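Local coordinates for ribosomal-protein-S5-alanine N-acetyltransferase (Vibrio fischeri, PDB 3IGR) that probably transfers the acetyl group of acetyl-CoA to the N-terminal alanine of ribosomal protein uS5, as a GNAT-fold acetyltransferase of the RimJ subfamily, at residues F7-V12 with V72-E77; R13-S18 with Q53-L58; V21-Y26 with I81-Y86; L130-A135 with L174-N179. All blocks are in the same frame, centred on the assembly; numbering follows the deposited sequence.

Interaction 1 of 4, residues F7-V12 with V72-E77; sequences FEHYQV and VVDKNE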
loop_
_atom_site.group_PDB
_atom_site.type_symbol
_atom_site.label_atom_id
_atom_site.label_comp_id
_atom_site.label_asym_id
_atom_site.label_seq_id
_atom_site.Cartn_x
_atom_site.Cartn_y
_atom_site.Cartn_z
ATOM N N PHE A 7 15.616 2.088 -1.830
ATOM C CA PHE A 7 14.788 2.127 -0.636
ATOM C C PHE A 7 15.453 1.196 0.358
ATOM O O PHE A 7 16.003 0.154 -0.035
ATOM C CB PHE A 7 13.327 1.719 -0.916
ATOM C CG PHE A 7 13.172 0.357 -1.568
ATOM C CD1 PHE A 7 13.094 -0.802 -0.792
ATOM C CD2 PHE A 7 13.087 0.239 -2.960
ATOM C CE1 PHE A 7 12.953 -2.061 -1.388
ATOM C CE2 PHE A 7 12.934 -1.017 -3.574
ATOM C CZ PHE A 7 12.871 -2.172 -2.785
ATOM N N GLU A 8 15.403 1.586 1.630
ATOM C CA GLU A 8 16.063 0.862 2.706
ATOM C C GLU A 8 17.507 0.537 2.325
ATOM O O GLU A 8 18.233 1.447 1.938
ATOM C CB GLU A 8 15.245 -0.361 3.120
ATOM C CG GLU A 8 14.386 -0.070 4.355
ATOM C CD GLU A 8 13.054 -0.772 4.312
ATOM O OE1 GLU A 8 12.340 -0.748 5.335
ATOM O OE2 GLU A 8 12.722 -1.357 3.255
ATOM N N HIS A 9 17.921 -0.728 2.422
ATOM C CA HIS A 9 19.264 -1.128 1.965
ATOM C C HIS A 9 19.266 -1.832 0.590
ATOM O O HIS A 9 20.161 -2.626 0.273
ATOM C CB HIS A 9 20.010 -1.935 3.042
ATOM C CG HIS A 9 19.288 -3.167 3.502
ATOM N ND1 HIS A 9 18.394 -3.160 4.553
ATOM C CD2 HIS A 9 19.353 -4.451 3.071
ATOM C CE1 HIS A 9 17.929 -4.385 4.739
ATOM N NE2 HIS A 9 18.499 -5.186 3.856
ATOM N N TYR A 10 18.268 -1.508 -0.228
ATOM C CA TYR A 10 18.097 -2.102 -1.562
ATOM C C TYR A 10 18.207 -1.080 -2.694
ATOM O O TYR A 10 17.945 0.112 -2.500
ATOM C CB TYR A 10 16.746 -2.817 -1.654
ATOM C CG TYR A 10 16.545 -3.836 -0.566
ATOM C CD1 TYR A 10 17.159 -5.088 -0.643
ATOM C CD2 TYR A 10 15.782 -3.546 0.567
ATOM C CE1 TYR A 10 17.001 -6.028 0.363
ATOM C CE2 TYR A 10 15.617 -4.495 1.589
ATOM C CZ TYR A 10 16.231 -5.734 1.469
ATOM O OH TYR A 10 16.091 -6.696 2.446
ATOM N N GLN A 11 18.616 -1.563 -3.863
ATOM C CA GLN A 11 18.661 -0.761 -5.086
ATOM C C GLN A 11 18.043 -1.558 -6.236
ATOM O O GLN A 11 18.382 -2.724 -6.427
ATOM C CB GLN A 11 20.106 -0.401 -5.452
ATOM C CG GLN A 11 20.220 0.313 -6.805
ATOM C CD GLN A 11 21.644 0.638 -7.200
ATOM O OE1 GLN A 11 22.601 0.142 -6.599
ATOM N NE2 GLN A 11 21.794 1.473 -8.224
ATOM N N VAL A 12 17.126 -0.927 -6.967
ATOM C CA VAL A 12 16.524 -1.508 -8.165
ATOM C C VAL A 12 17.092 -0.715 -9.328
ATOM O O VAL A 12 16.984 0.518 -9.371
ATOM C CB VAL A 12 14.977 -1.401 -8.168
ATOM C CG1 VAL A 12 14.371 -2.181 -9.351
ATOM C CG2 VAL A 12 14.404 -1.909 -6.853
ATOM N N VAL A 72 17.139 -6.458 -8.313
ATOM C CA VAL A 72 17.047 -5.892 -6.983
ATOM C C VAL A 72 18.331 -6.303 -6.242
ATOM O O VAL A 72 18.652 -7.492 -6.153
ATOM C CB VAL A 72 15.828 -6.408 -6.207
ATOM C CG1 VAL A 72 15.782 -5.736 -4.826
ATOM C CG2 VAL A 72 14.531 -6.174 -6.982
ATOM N N VAL A 73 19.063 -5.317 -5.738
ATOM C CA VAL A 73 20.342 -5.573 -5.092
ATOM C C VAL A 73 20.243 -5.289 -3.607
ATOM O O VAL A 73 19.746 -4.234 -3.210
ATOM C CB VAL A 73 21.472 -4.707 -5.698
ATOM C CG1 VAL A 73 22.804 -4.879 -4.896
ATOM C CG2 VAL A 73 21.670 -5.056 -7.159
ATOM N N ASP A 74 20.707 -6.237 -2.791
ATOM C CA ASP A 74 20.964 -5.965 -1.385
ATOM C C ASP A 74 22.339 -5.300 -1.315
ATOM O O ASP A 74 23.367 -5.935 -1.546
ATOM C CB ASP A 74 20.944 -7.260 -0.569
ATOM C CG ASP A 74 20.992 -7.019 0.938
ATOM O OD1 ASP A 74 21.459 -5.957 1.397
ATOM O OD2 ASP A 74 20.553 -7.916 1.677
ATOM N N LYS A 75 22.347 -4.007 -1.028
ATOM C CA LYS A 75 23.590 -3.243 -0.968
ATOM C C LYS A 75 24.479 -3.676 0.197
ATOM O O LYS A 75 25.696 -3.601 0.103
ATOM C CB LYS A 75 23.293 -1.745 -0.896
ATOM C CG LYS A 75 22.776 -1.162 -2.213
ATOM C CD LYS A 75 21.845 0.035 -1.977
ATOM C CE LYS A 75 22.560 1.270 -1.465
ATOM N NZ LYS A 75 21.611 2.420 -1.350
ATOM N N ASN A 76 23.862 -4.124 1.285
ATOM C CA ASN A 76 24.598 -4.612 2.450
ATOM C C ASN A 76 25.390 -5.893 2.168
ATOM O O ASN A 76 26.491 -6.083 2.685
ATOM C CB ASN A 76 23.645 -4.825 3.626
ATOM C CG ASN A 76 23.236 -3.525 4.293
ATOM O OD1 ASN A 76 23.596 -2.434 3.851
ATOM N ND2 ASN A 76 22.484 -3.639 5.377
ATOM N N GLU A 77 24.828 -6.768 1.340
ATOM C CA GLU A 77 25.481 -8.041 1.050
ATOM C C GLU A 77 26.046 -8.118 -0.363
ATOM O O GLU A 77 26.677 -9.108 -0.722
ATOM C CB GLU A 77 24.539 -9.206 1.356
ATOM C CG GLU A 77 23.898 -9.064 2.741
ATOM C CD GLU A 77 23.394 -10.360 3.333
ATOM O OE1 GLU A 77 23.176 -11.330 2.588
ATOM O OE2 GLU A 77 23.208 -10.406 4.565
#
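Strands 10-14 and 68-74, antiparallel neighbours in the GNAT sheet, pair where Tyr10, Gln11 and Val12 lie opposite Asp74, Val73 and Val72. Gln11 and Val73 form the hydrogen-bonded pair, with Gln11 N to Val73 O at 3.0 Å and Val73 N to Gln11 O at 2.8 Å. One more backbone bond, Lys75 N to His9 O (2.9 Å), carries the pairing past the strand ends. There the imidazole of His9 is sandwiched: Asn76 ND2 lies 3.7 Å above the plane of one face, Tyr10 CE2 covers the opposite face, and the Asp74 carboxylate meets the rim, OD1 3.1 Å from His9 CD2, while OD2 is hydrogen-bonded to Tyr107 OH. Lys75 CD packs 3.9 Å from Gln11 CB, and NZ beyond it reaches a salt bridge with Glu6. Tyr10, Val12 and Val72 turn to the face covered by helix 112-126, while on the other edge of strand 68-74 Val72 bonds to Ile81 and Gly82 of strand 79-90.

Interaction 2 of 4, residues R13-S18 with Q53-L58; sequences RLIKSS and QRLLQL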
loop_
_atom_site.group_PDB
_atom_site.type_symbol
_atom_site.label_atom_id
_atom_site.label_comp_id
_atom_site.label_asym_id
_atom_site.label_seq_id
_atom_site.Cartn_x
_atom_site.Cartn_y
_atom_site.Cartn_z
ATOM N N ARG A 13 17.721 -1.419 -10.261
ATOM C CA ARG A 13 18.402 -0.769 -11.364
ATOM C C ARG A 13 18.402 -1.715 -12.532
ATOM O O ARG A 13 18.087 -2.894 -12.375
ATOM C CB ARG A 13 19.841 -0.374 -10.979
ATOM C CG ARG A 13 20.748 -1.533 -10.560
ATOM C CD ARG A 13 22.214 -1.145 -10.735
ATOM N NE ARG A 13 23.149 -2.135 -10.197
ATOM C CZ ARG A 13 23.500 -3.266 -10.809
ATOM N NH1 ARG A 13 22.989 -3.592 -11.999
ATOM N NH2 ARG A 13 24.366 -4.082 -10.225
ATOM N N LEU A 14 18.740 -1.201 -13.708
ATOM C CA LEU A 14 18.862 -2.062 -14.884
ATOM C C LEU A 14 20.082 -2.961 -14.730
ATOM O O LEU A 14 21.105 -2.545 -14.192
ATOM C CB LEU A 14 18.934 -1.231 -16.166
ATOM C CG LEU A 14 17.620 -0.562 -16.596
ATOM C CD1 LEU A 14 17.837 0.363 -17.804
ATOM C CD2 LEU A 14 16.540 -1.601 -16.921
ATOM N N ILE A 15 19.947 -4.203 -15.175
ATOM C CA ILE A 15 21.044 -5.157 -15.157
ATOM C C ILE A 15 22.136 -4.720 -16.140
ATOM O O ILE A 15 21.845 -4.069 -17.153
ATOM C CB ILE A 15 20.518 -6.598 -15.429
ATOM C CG1 ILE A 15 21.488 -7.661 -14.899
ATOM C CG2 ILE A 15 20.125 -6.799 -16.906
ATOM C CD1 ILE A 15 20.986 -9.085 -15.048
ATOM N N LYS A 16 23.392 -5.048 -15.822
ATOM C CA LYS A 16 24.541 -4.650 -16.629
ATOM C C LYS A 16 25.427 -5.848 -16.965
ATOM O O LYS A 16 25.343 -6.894 -16.321
ATOM C CB LYS A 16 25.382 -3.592 -15.899
ATOM C CG LYS A 16 24.717 -2.232 -15.737
ATOM C CD LYS A 16 25.719 -1.142 -15.378
ATOM C CE LYS A 16 25.895 -1.029 -13.869
ATOM N NZ LYS A 16 25.992 0.393 -13.404
ATOM N N SER A 17 26.292 -5.676 -17.961
ATOM C CA SER A 17 27.276 -6.695 -18.317
ATOM C C SER A 17 28.046 -7.219 -17.099
ATOM O O SER A 17 28.222 -8.430 -16.960
ATOM C CB SER A 17 28.243 -6.162 -19.379
ATOM O OG SER A 17 27.571 -5.926 -20.608
ATOM N N SER A 18 28.470 -6.314 -16.211
ATOM C CA SER A 18 29.247 -6.682 -15.016
ATOM C C SER A 18 28.511 -7.594 -14.022
ATOM O O SER A 18 29.139 -8.162 -13.123
ATOM C CB SER A 18 29.756 -5.424 -14.299
ATOM O OG SER A 18 28.710 -4.466 -14.141
ATOM N N GLN A 53 26.357 -13.760 -22.592
ATOM C CA GLN A 53 25.674 -13.713 -23.887
ATOM C C GLN A 53 24.301 -13.067 -23.771
ATOM O O GLN A 53 23.974 -12.143 -24.515
ATOM C CB GLN A 53 25.529 -15.125 -24.468
ATOM C CG GLN A 53 26.846 -15.813 -24.804
ATOM C CD GLN A 53 27.648 -15.099 -25.896
ATOM O OE1 GLN A 53 28.880 -15.140 -25.897
ATOM N NE2 GLN A 53 26.950 -14.448 -26.829
ATOM N N ARG A 54 23.511 -13.577 -22.830
ATOM C CA ARG A 54 22.181 -13.079 -22.526
ATOM C C ARG A 54 22.222 -11.568 -22.272
ATOM O O ARG A 54 21.373 -10.829 -22.758
ATOM C CB ARG A 54 21.656 -13.828 -21.305
ATOM C CG ARG A 54 20.172 -13.912 -21.184
ATOM C CD ARG A 54 19.801 -15.109 -20.323
ATOM N NE ARG A 54 18.356 -15.227 -20.199
ATOM C CZ ARG A 54 17.595 -16.041 -20.924
ATOM N NH1 ARG A 54 18.134 -16.850 -21.830
ATOM N NH2 ARG A 54 16.286 -16.054 -20.729
ATOM N N LEU A 55 23.242 -11.118 -21.539
ATOM C CA LEU A 55 23.398 -9.701 -21.214
ATOM C C LEU A 55 23.748 -8.845 -22.427
ATOM O O LEU A 55 23.267 -7.716 -22.545
ATOM C CB LEU A 55 24.406 -9.503 -20.083
ATOM C CG LEU A 55 23.881 -10.014 -18.739
ATOM C CD1 LEU A 55 25.024 -10.328 -17.792
ATOM C CD2 LEU A 55 22.926 -9.015 -18.124
ATOM N N LEU A 56 24.542 -9.397 -23.343
ATOM C CA LEU A 56 24.845 -8.710 -24.597
ATOM C C LEU A 56 23.573 -8.444 -25.411
ATOM O O LEU A 56 23.423 -7.373 -26.006
ATOM C CB LEU A 56 25.907 -9.473 -25.400
ATOM C CG LEU A 56 27.393 -9.238 -25.059
ATOM C CD1 LEU A 56 27.652 -8.800 -23.600
ATOM C CD2 LEU A 56 28.201 -10.470 -25.390
ATOM N N GLN A 57 22.638 -9.392 -25.388
ATOM C CA GLN A 57 21.336 -9.203 -26.023
ATOM C C GLN A 57 20.456 -8.181 -25.284
ATOM O O GLN A 57 19.843 -7.319 -25.913
ATOM C CB GLN A 57 20.604 -10.544 -26.176
ATOM C CG GLN A 57 20.974 -11.293 -27.446
ATOM C CD GLN A 57 20.478 -12.724 -27.453
ATOM O OE1 GLN A 57 20.965 -13.563 -26.696
ATOM N NE2 GLN A 57 19.518 -13.018 -28.327
ATOM N N LEU A 58 20.409 -8.284 -23.957
ATOM C CA LEU A 58 19.628 -7.366 -23.123
ATOM C C LEU A 58 20.122 -5.926 -23.187
ATOM O O LEU A 58 19.327 -5.005 -23.361
ATOM C CB LEU A 58 19.612 -7.833 -21.671
ATOM C CG LEU A 58 18.749 -9.035 -21.329
ATOM C CD1 LEU A 58 19.048 -9.422 -19.910
ATOM C CD2 LEU A 58 17.261 -8.755 -21.514
#
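Ile15 and Leu55 carry the close-packed half of this contact, in which the chain leaving strand 10-14 lies against helix 48-63. The two side chains cross at about a right angle, and one methyl of the leucine, CD2, meets three carbons of the isoleucine, the nearest being CD1 at 3.6 Å. With CG1 anti to the backbone N (chi1 -158°), Ile15 CG1 lies 3.8 Å from Leu55 CD2. Ile15 CG2 touches both that methyl, at 3.8 Å, and Leu58 CD1, at 4.1 Å, almost one helical turn beyond Leu55. Leu55 also reaches the backbone that follows: CD2 lies 3.7 Å from Lys16 O, and CD1 lies 3.8 Å from Ser17 O. No hydrogen bond joins the two segments; what meets is mainly methyl groups, with two backbone carbonyls. Within the GNAT fold, the contact seats the link between strand 10-14 and helix 20-29 on the helix that precedes strand 68-74; Ile15 also touches Ile23 of helix 20-29 and Tyr69 and Val71 of that strand. Toward solvent the fit is looser. Ser17 and Leu56 are both exposed, and they meet through one long approach, Ser17 OG to Leu56 CD1 at 4.1 Å. Lys16 directs its CB away from the helix, while its backbone N is bonded to Asp19.

Interaction 3 of 4, residues V21-Y26 with I81-Y86; sequences VTIANY and IGTVSY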
loop_
_atom_site.group_PDB
_atom_site.type_symbol
_atom_site.label_atom_id
_atom_site.label_comp_id
_atom_site.label_asym_id
_atom_site.label_seq_id
_atom_site.Cartn_x
_atom_site.Cartn_y
_atom_site.Cartn_z
ATOM N N VAL A 21 28.081 -12.779 -13.150
ATOM C CA VAL A 21 28.299 -13.765 -12.091
ATOM C C VAL A 21 27.189 -13.709 -11.050
ATOM O O VAL A 21 26.633 -14.733 -10.663
ATOM C CB VAL A 21 29.688 -13.581 -11.414
ATOM C CG1 VAL A 21 29.831 -14.482 -10.194
ATOM C CG2 VAL A 21 30.798 -13.862 -12.408
ATOM N N THR A 22 26.862 -12.504 -10.610
ATOM C CA THR A 22 25.880 -12.327 -9.549
ATOM C C THR A 22 24.449 -12.710 -9.951
ATOM O O THR A 22 23.726 -13.297 -9.148
ATOM C CB THR A 22 25.939 -10.913 -8.935
ATOM O OG1 THR A 22 24.971 -10.813 -7.887
ATOM C CG2 THR A 22 25.660 -9.847 -9.971
ATOM N N ILE A 23 24.038 -12.395 -11.179
ATOM C CA ILE A 23 22.730 -12.877 -11.642
ATOM C C ILE A 23 22.698 -14.413 -11.760
ATOM O O ILE A 23 21.695 -15.043 -11.414
ATOM C CB ILE A 23 22.216 -12.165 -12.944
ATOM C CG1 ILE A 23 20.722 -12.445 -13.170
ATOM C CG2 ILE A 23 23.033 -12.580 -14.172
ATOM C CD1 ILE A 23 19.817 -11.857 -12.119
ATOM N N ALA A 24 23.793 -14.997 -12.239
ATOM C CA ALA A 24 23.919 -16.453 -12.330
ATOM C C ALA A 24 23.765 -17.083 -10.946
ATOM O O ALA A 24 22.967 -18.009 -10.775
ATOM C CB ALA A 24 25.278 -16.843 -12.943
ATOM N N ASN A 25 24.532 -16.571 -9.973
ATOM C CA ASN A 25 24.469 -17.046 -8.588
ATOM C C ASN A 25 23.057 -16.985 -8.037
ATOM O O ASN A 25 22.622 -17.894 -7.342
ATOM C CB ASN A 25 25.415 -16.257 -7.680
ATOM C CG ASN A 25 26.868 -16.526 -7.977
ATOM O OD1 ASN A 25 27.208 -17.486 -8.670
ATOM N ND2 ASN A 25 27.742 -15.683 -7.446
ATOM N N TYR A 26 22.347 -15.910 -8.358
ATOM C CA TYR A 26 20.984 -15.722 -7.883
ATOM C C TYR A 26 20.047 -16.833 -8.370
ATOM O O TYR A 26 19.247 -17.345 -7.590
ATOM C CB TYR A 26 20.444 -14.342 -8.281
ATOM C CG TYR A 26 18.946 -14.213 -8.122
ATOM C CD1 TYR A 26 18.378 -13.958 -6.875
ATOM C CD2 TYR A 26 18.089 -14.351 -9.221
ATOM C CE1 TYR A 26 17.013 -13.869 -6.722
ATOM C CE2 TYR A 26 16.720 -14.245 -9.077
ATOM C CZ TYR A 26 16.187 -14.001 -7.828
ATOM O OH TYR A 26 14.824 -13.892 -7.687
ATOM N N ILE A 81 19.035 -10.142 -5.300
ATOM C CA ILE A 81 18.039 -10.882 -4.521
ATOM C C ILE A 81 16.656 -10.856 -5.163
ATOM O O ILE A 81 15.673 -11.281 -4.560
ATOM C CB ILE A 81 17.940 -10.348 -3.073
ATOM C CG1 ILE A 81 17.478 -8.883 -3.089
ATOM C CG2 ILE A 81 19.294 -10.529 -2.371
ATOM C CD1 ILE A 81 16.372 -8.541 -2.122
ATOM N N GLY A 82 16.584 -10.373 -6.401
ATOM C CA GLY A 82 15.299 -10.284 -7.102
ATOM C C GLY A 82 15.463 -9.725 -8.496
ATOM O O GLY A 82 16.517 -9.180 -8.832
ATOM N N THR A 83 14.410 -9.878 -9.304
ATOM C CA THR A 83 14.398 -9.402 -10.673
ATOM C C THR A 83 12.998 -8.883 -10.987
ATOM O O THR A 83 12.009 -9.349 -10.411
ATOM C CB THR A 83 14.726 -10.537 -11.703
ATOM O OG1 THR A 83 13.741 -11.561 -11.592
ATOM C CG2 THR A 83 16.125 -11.146 -11.488
ATOM N N VAL A 84 12.919 -7.908 -11.877
ATOM C CA VAL A 84 11.628 -7.456 -12.413
ATOM C C VAL A 84 11.910 -7.243 -13.876
ATOM O O VAL A 84 12.731 -6.397 -14.230
ATOM C CB VAL A 84 11.093 -6.143 -11.750
ATOM C CG1 VAL A 84 9.707 -5.795 -12.275
ATOM C CG2 VAL A 84 11.010 -6.285 -10.213
ATOM N N SER A 85 11.264 -8.037 -14.727
ATOM C CA SER A 85 11.595 -8.036 -16.153
ATOM C C SER A 85 10.404 -7.577 -16.973
ATOM O O SER A 85 9.340 -8.179 -16.898
ATOM C CB SER A 85 12.010 -9.434 -16.594
ATOM O OG SER A 85 12.152 -9.476 -18.007
ATOM N N TYR A 86 10.589 -6.513 -17.752
ATOM C CA TYR A 86 9.557 -6.034 -18.688
ATOM C C TYR A 86 9.980 -6.484 -20.080
ATOM O O TYR A 86 11.048 -6.098 -20.571
ATOM C CB TYR A 86 9.389 -4.514 -18.612
ATOM C CG TYR A 86 8.935 -4.079 -17.246
ATOM C CD1 TYR A 86 7.581 -4.027 -16.930
ATOM C CD2 TYR A 86 9.866 -3.784 -16.238
ATOM C CE1 TYR A 86 7.160 -3.645 -15.661
ATOM C CE2 TYR A 86 9.450 -3.407 -14.960
ATOM C CZ TYR A 86 8.092 -3.347 -14.687
ATOM O OH TYR A 86 7.659 -3.013 -13.444
#
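A classic beta bulge in strand 79-90, where Ile81 and Gly82 both face Val72 of the adjoining strand, is the surface on which Tyr26 of helix 20-29 packs. The ring reaches the strand with CG anti to the backbone N (chi1 166°). Its CE1 approaches the Ile81-Gly82 peptide obliquely, coming within 3.4 Å of Ile81 C and 3.5 Å of Gly82 N. Farther out, Tyr26 OH lies 3.7 Å from Gly82 CA. Across the ring from CE1, Tyr26 CE2 nears Thr83, 4.0 Å from its CG2. That same methyl takes Ile23 CD1 at 3.8 Å, the isoleucine and threonine side chains crossing at about a right angle, so Thr83 CG2 is shared by residues almost one helical turn apart. No hydrogen bond crosses directly between the segments; instead, the Tyr26 and Thr83 hydroxyls both bond to Ser102 OG, which ties helix and strand to a third element and satisfies two buried polar groups. The helix runs across the strand at 101° between the short axes. Through Ile23, helix 20-29 packs on the sheet at Thr83 and at Val71 of strand 68-74, and also meets Trp51 of helix 48-63, while Ser102 belongs to strand 96-103 at the other edge of strand 79-90.

Interaction 4 of 4, residues L130-A135 with L174-N179; sequences LHRIMA and LTSKIN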
loop_
_atom_site.group_PDB
_atom_site.type_symbol
_atom_site.label_atom_id
_atom_site.label_comp_id
_atom_site.label_asym_id
_atom_site.label_seq_id
_atom_site.Cartn_x
_atom_site.Cartn_y
_atom_site.Cartn_z
ATOM N N LEU A 130 4.260 3.619 -21.432
ATOM C CA LEU A 130 3.458 2.440 -21.737
ATOM C C LEU A 130 2.023 2.738 -21.364
ATOM O O LEU A 130 1.765 3.490 -20.424
ATOM C CB LEU A 130 3.962 1.195 -21.004
ATOM C CG LEU A 130 5.215 0.524 -21.569
ATOM C CD1 LEU A 130 5.401 -0.816 -20.855
ATOM C CD2 LEU A 130 5.081 0.291 -23.061
ATOM N N HIS A 131 1.089 2.164 -22.113
ATOM C CA HIS A 131 -0.335 2.283 -21.809
ATOM C C HIS A 131 -0.817 1.168 -20.871
ATOM O O HIS A 131 -1.734 1.383 -20.081
ATOM C CB HIS A 131 -1.153 2.237 -23.106
ATOM C CG HIS A 131 -2.637 2.225 -22.901
ATOM N ND1 HIS A 131 -3.316 3.273 -22.323
ATOM C CD2 HIS A 131 -3.572 1.295 -23.205
ATOM C CE1 HIS A 131 -4.607 2.992 -22.280
ATOM N NE2 HIS A 131 -4.786 1.795 -22.806
ATOM N N ARG A 132 -0.185 -0.003 -20.973
ATOM C CA ARG A 132 -0.696 -1.249 -20.361
ATOM C C ARG A 132 0.468 -2.134 -19.936
ATOM O O ARG A 132 1.418 -2.313 -20.713
ATOM C CB ARG A 132 -1.572 -2.005 -21.377
ATOM C CG ARG A 132 -1.958 -3.456 -21.014
ATOM C CD ARG A 132 -2.500 -4.201 -22.256
ATOM N NE ARG A 132 -2.816 -5.605 -21.992
ATOM C CZ ARG A 132 -3.942 -6.023 -21.413
ATOM N NH1 ARG A 132 -4.866 -5.146 -21.027
ATOM N NH2 ARG A 132 -4.146 -7.321 -21.208
ATOM N N ILE A 133 0.404 -2.681 -18.724
ATOM C CA ILE A 133 1.373 -3.682 -18.264
ATOM C C ILE A 133 0.543 -4.908 -17.912
ATOM O O ILE A 133 -0.445 -4.793 -17.143
ATOM C CB ILE A 133 2.214 -3.246 -17.003
ATOM C CG1 ILE A 133 3.005 -1.951 -17.225
ATOM C CG2 ILE A 133 3.181 -4.335 -16.572
ATOM C CD1 ILE A 133 4.171 -2.082 -18.143
HETATM N N MSE A 134 0.907 -6.043 -18.468
HETATM C CA MSE A 134 0.258 -7.312 -18.274
HETATM C C MSE A 134 1.051 -8.206 -17.316
HETATM O O MSE A 134 2.225 -8.253 -17.366
HETATM C CB MSE A 134 0.113 -8.038 -19.611
HETATM C CG MSE A 134 -0.992 -7.543 -20.530
HETATM SE SE MSE A 134 -0.981 -8.144 -22.424
HETATM C CE MSE A 134 0.867 -8.186 -22.766
ATOM N N ALA A 135 0.356 -8.919 -16.465
ATOM C CA ALA A 135 0.942 -9.906 -15.563
ATOM C C ALA A 135 -0.013 -11.082 -15.499
ATOM O O ALA A 135 -1.236 -10.891 -15.595
ATOM C CB ALA A 135 1.151 -9.327 -14.162
ATOM N N LEU A 174 -5.184 -13.810 -15.731
ATOM C CA LEU A 174 -4.654 -12.701 -16.524
ATOM C C LEU A 174 -5.032 -11.395 -15.841
ATOM O O LEU A 174 -6.193 -11.185 -15.476
ATOM C CB LEU A 174 -5.197 -12.724 -17.965
ATOM C CG LEU A 174 -5.173 -14.085 -18.689
ATOM C CD1 LEU A 174 -6.011 -14.060 -19.947
ATOM C CD2 LEU A 174 -3.750 -14.498 -18.986
ATOM N N THR A 175 -4.052 -10.528 -15.661
ATOM C CA THR A 175 -4.292 -9.241 -15.015
ATOM C C THR A 175 -3.579 -8.128 -15.759
ATOM O O THR A 175 -2.632 -8.379 -16.534
ATOM C CB THR A 175 -3.837 -9.227 -13.517
ATOM O OG1 THR A 175 -2.405 -9.114 -13.434
ATOM C CG2 THR A 175 -4.287 -10.473 -12.782
ATOM N N SER A 176 -4.022 -6.892 -15.541
ATOM C CA SER A 176 -3.320 -5.774 -16.143
ATOM C C SER A 176 -3.456 -4.507 -15.317
ATOM O O SER A 176 -4.339 -4.389 -14.472
ATOM C CB SER A 176 -3.820 -5.525 -17.567
ATOM O OG SER A 176 -5.079 -4.892 -17.498
ATOM N N LYS A 177 -2.544 -3.575 -15.549
ATOM C CA LYS A 177 -2.689 -2.227 -15.054
ATOM C C LYS A 177 -2.573 -1.282 -16.254
ATOM O O LYS A 177 -1.671 -1.439 -17.080
ATOM C CB LYS A 177 -1.598 -1.926 -14.027
ATOM C CG LYS A 177 -1.859 -0.649 -13.234
ATOM C CD LYS A 177 -0.801 -0.444 -12.154
ATOM C CE LYS A 177 -1.154 0.786 -11.322
ATOM N NZ LYS A 177 -0.363 0.853 -10.066
ATOM N N ILE A 178 -3.500 -0.321 -16.325
ATOM C CA ILE A 178 -3.642 0.601 -17.463
ATOM C C ILE A 178 -3.279 1.998 -16.982
ATOM O O ILE A 178 -3.745 2.457 -15.936
ATOM C CB ILE A 178 -5.109 0.564 -18.028
ATOM C CG1 ILE A 178 -5.372 -0.793 -18.732
ATOM C CG2 ILE A 178 -5.383 1.720 -18.992
ATOM C CD1 ILE A 178 -6.874 -1.137 -18.922
ATOM N N ASN A 179 -2.436 2.664 -17.759
ATOM C CA ASN A 179 -1.989 4.002 -17.455
ATOM C C ASN A 179 -2.982 5.010 -18.027
ATOM O O ASN A 179 -2.974 5.244 -19.236
ATOM C CB ASN A 179 -0.607 4.174 -18.083
ATOM C CG ASN A 179 -0.051 5.597 -17.971
ATOM O OD1 ASN A 179 -0.560 6.434 -17.218
ATOM N ND2 ASN A 179 1.021 5.858 -18.725
#
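Backbone hydrogen bonds do most of the joining between Arg132-Ala135 and Leu174-Ile178, two antiparallel strands. Ile133 and Lys177 bond both ways, each N to the other's O at 2.9 Å. At the next hydrogen-bonded pair Ala135 N donates to Thr175 O, and Ala135 O is gripped twice by Thr175: N at 2.8 Å lies nearly along the C=O axis, whereas OG1 at 3.0 Å comes from above the carbonyl plane. The hydroxyl can reach back because chi1 (77°) sets OG1 between the threonine's own N and carbonyl carbon. Beyond the strand ends Asn179 makes two more bonds. Its N donates to His131 O at 2.7 Å, and its amide, with CG anti to the backbone N (chi1 174°), sends ND2 to Leu130 O at 3.0 Å, the acceptor lying in the amide plane.

Side-chain packing differs between the faces. In the Arg132 conformer described, Ser176 CB packs over the guanidinium plane, toward its rim, and Glu156 binds both Arg132 NH2, by a salt bridge, and Ser176 OG. On the other face Ile133 packs on Val99 and Phe125, and Ala135 and Thr175 both touch Leu148. In the GNAT sheet strands 96-103 and 132-137 run parallel and strand 168-178 pairs antiparallel beyond, with helices 112-126 and 142-150 over the Ile133 and Ala135 face.

How the interactions relate
From the N terminus, strand 10-14 enters interaction 1, and the next residues enter interaction 2, which closes first, on helix 48-63, and so lies nested within the longer loop that interaction 1 closes on strand 68-74. Interaction 3 opens in helix 20-29 and closes on strand 79-90, crossing both. The three touch: Ile15 CD1 packs 3.9 Å from Ile23 CG1, and Val72 pairs with the Ile81-Gly82 bulge, so strands 10-14, 68-74 and 79-90 form one block with helices 20-29 and 48-63. Interaction 4 follows in series, joining strands 132-137 and 168-178 on the far part of the same sheet. It meets interaction 3 through Tyr86 CD1 and Ile133 CD1, 4.1 Å apart.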